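Local coordinates for protein SxtG (PDB 6U1R) that probably transfers an amidino group to an acceptor amine as an amidinotransferase of the saxitoxin biosynthetic pathway, at residues Ser44-Met49 and Val88-Leu93. Residues are numbered along the deposited sequence; the frame is centred on the assembly and turned at random.
Sequences SVEGAM and VAHKEL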
loop_
_atom_site.group_PDB
_atom_site.type_symbol
_atom_site.label_atom_id
_atom_site.label_comp_id
_atom_site.label_asym_id
_atom_site.label_seq_id
_atom_site.Cartn_x
_atom_site.Cartn_y
_atom_site.Cartn_z
ATOM N N SER A 44 5.710 5.001 21.048
ATOM C CA SER A 44 5.010 5.705 22.115
ATOM C C SER A 44 3.944 4.789 22.693
ATOM O O SER A 44 3.282 4.058 21.946
ATOM C CB SER A 44 4.361 7.000 21.596
ATOM O OG SER A 44 3.372 7.482 22.493
ATOM N N VAL A 45 3.777 4.820 24.018
ATOM C CA VAL A 45 2.736 4.035 24.673
ATOM C C VAL A 45 1.505 4.856 25.013
ATOM O O VAL A 45 0.521 4.296 25.507
ATOM C CB VAL A 45 3.257 3.350 25.952
ATOM C CG1 VAL A 45 4.217 2.259 25.602
ATOM C CG2 VAL A 45 3.929 4.369 26.886
ATOM N N GLU A 46 1.520 6.161 24.786
ATOM C CA GLU A 46 0.374 6.993 25.136
ATOM C C GLU A 46 -0.841 6.627 24.287
ATOM O O GLU A 46 -0.713 6.374 23.083
ATOM C CB GLU A 46 0.729 8.458 24.944
ATOM C CG GLU A 46 1.908 8.914 25.814
ATOM C CD GLU A 46 1.963 10.415 25.969
ATOM O OE1 GLU A 46 2.816 11.049 25.317
ATOM O OE2 GLU A 46 1.143 10.951 26.744
ATOM N N GLY A 47 -2.015 6.589 24.916
ATOM C CA GLY A 47 -3.269 6.283 24.240
ATOM C C GLY A 47 -3.429 4.843 23.823
ATOM O O GLY A 47 -4.354 4.531 23.062
ATOM N N ALA A 48 -2.548 3.966 24.302
ATOM C CA ALA A 48 -2.492 2.577 23.868
ATOM C C ALA A 48 -3.742 1.800 24.289
ATOM O O ALA A 48 -4.267 1.986 25.389
ATOM C CB ALA A 48 -1.238 1.911 24.439
ATOM N N MET A 49 -4.215 0.936 23.386
ATOM C CA MET A 49 -5.365 0.060 23.574
ATOM C C MET A 49 -4.897 -1.387 23.589
ATOM O O MET A 49 -3.998 -1.757 22.834
ATOM C CB MET A 49 -6.389 0.239 22.444
ATOM C CG MET A 49 -6.814 1.690 22.207
ATOM S SD MET A 49 -7.755 2.379 23.580
ATOM C CE MET A 49 -9.223 1.375 23.516
ATOM N N VAL A 88 4.167 3.921 33.766
ATOM C CA VAL A 88 5.447 3.297 34.110
ATOM C C VAL A 88 6.256 3.010 32.852
ATOM O O VAL A 88 7.484 3.179 32.838
ATOM C CB VAL A 88 5.242 2.017 34.957
ATOM C CG1 VAL A 88 4.566 2.343 36.268
ATOM C CG2 VAL A 88 4.444 0.971 34.218
ATOM N N ALA A 89 5.595 2.575 31.776
ATOM C CA ALA A 89 6.313 2.317 30.538
ATOM C C ALA A 89 6.855 3.605 29.938
ATOM O O ALA A 89 7.938 3.607 29.346
ATOM C CB ALA A 89 5.416 1.606 29.518
ATOM N N HIS A 90 6.117 4.712 30.070
ATOM C CA HIS A 90 6.613 5.970 29.530
ATOM C C HIS A 90 7.888 6.386 30.252
ATOM O O HIS A 90 8.813 6.912 29.623
ATOM C CB HIS A 90 5.521 7.048 29.636
ATOM C CG HIS A 90 5.766 8.254 28.785
ATOM N ND1 HIS A 90 6.382 8.189 27.554
ATOM C CD2 HIS A 90 5.480 9.562 28.991
ATOM C CE1 HIS A 90 6.458 9.401 27.034
ATOM N NE2 HIS A 90 5.921 10.255 27.889
ATOM N N LYS A 91 7.981 6.086 31.556
ATOM C CA LYS A 91 9.190 6.413 32.312
ATOM C C LYS A 91 10.398 5.616 31.817
ATOM O O LYS A 91 11.489 6.176 31.633
ATOM C CB LYS A 91 8.963 6.169 33.804
ATOM C CG LYS A 91 10.178 6.538 34.671
ATOM C CD LYS A 91 10.047 6.102 36.130
ATOM C CE LYS A 91 11.307 6.502 36.921
ATOM N NZ LYS A 91 11.370 5.919 38.292
ATOM N N GLU A 92 10.236 4.307 31.605
ATOM C CA GLU A 92 11.376 3.519 31.143
ATOM C C GLU A 92 11.716 3.868 29.697
ATOM O O GLU A 92 12.891 3.901 29.313
ATOM C CB GLU A 92 11.090 2.022 31.311
ATOM C CG GLU A 92 10.932 1.611 32.775
ATOM C CD GLU A 92 10.945 0.118 33.002
ATOM O OE1 GLU A 92 10.489 -0.635 32.118
ATOM O OE2 GLU A 92 11.422 -0.306 34.086
ATOM N N LEU A 93 10.698 4.150 28.890
ATOM C CA LEU A 93 10.919 4.657 27.542
ATOM C C LEU A 93 11.788 5.918 27.558
ATOM O O LEU A 93 12.724 6.055 26.758
ATOM C CB LEU A 93 9.569 4.922 26.884
ATOM C CG LEU A 93 9.592 5.331 25.421
ATOM C CD1 LEU A 93 10.204 4.278 24.531
ATOM C CD2 LEU A 93 8.163 5.613 24.968
#
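Val45 points its side chain at the helix holding Ala89 and His90. From CB, which faces the helix, two methyls branch. CG1, anti to the carbonyl carbon (chi1 -70°), lies 4.1 Å from Ala89 CB. CG2 also touches that methyl, so Ala89 CB meets both branches of the valine; CG2 also makes the closest approach of the contact, 3.9 Å from His90 N, with His90 CA and CB near by. No hydrogen bond joins the segments; the contact is mainly apolar and mostly buried. At its edge Glu46 OE1 stands 4.1 Å from His90 NE2, oblique to the imidazole, with carboxylate and ring planes 27° apart; if the histidine is protonated, the carboxylate would probably stabilise it. Leu93, one turn further on, brings CD2 to 4.3 Å from Ser44 CA; its side chain is about 10 Å from that of Cys368, the predicted amidino-cysteine residue. Ser44 OG accepts from Glu46 N (3.2 Å) in an ST turn, and a type II turn follows from Val45 to Ala48, with Gly47 at positive phi. Phe362 also touches Ala89, and Glu92 OE1 bonds to Ser358 N. This is loop-on-helix packing: the loop between strand 37-42 and helix 53-57 lies on the first half of helix 83-102.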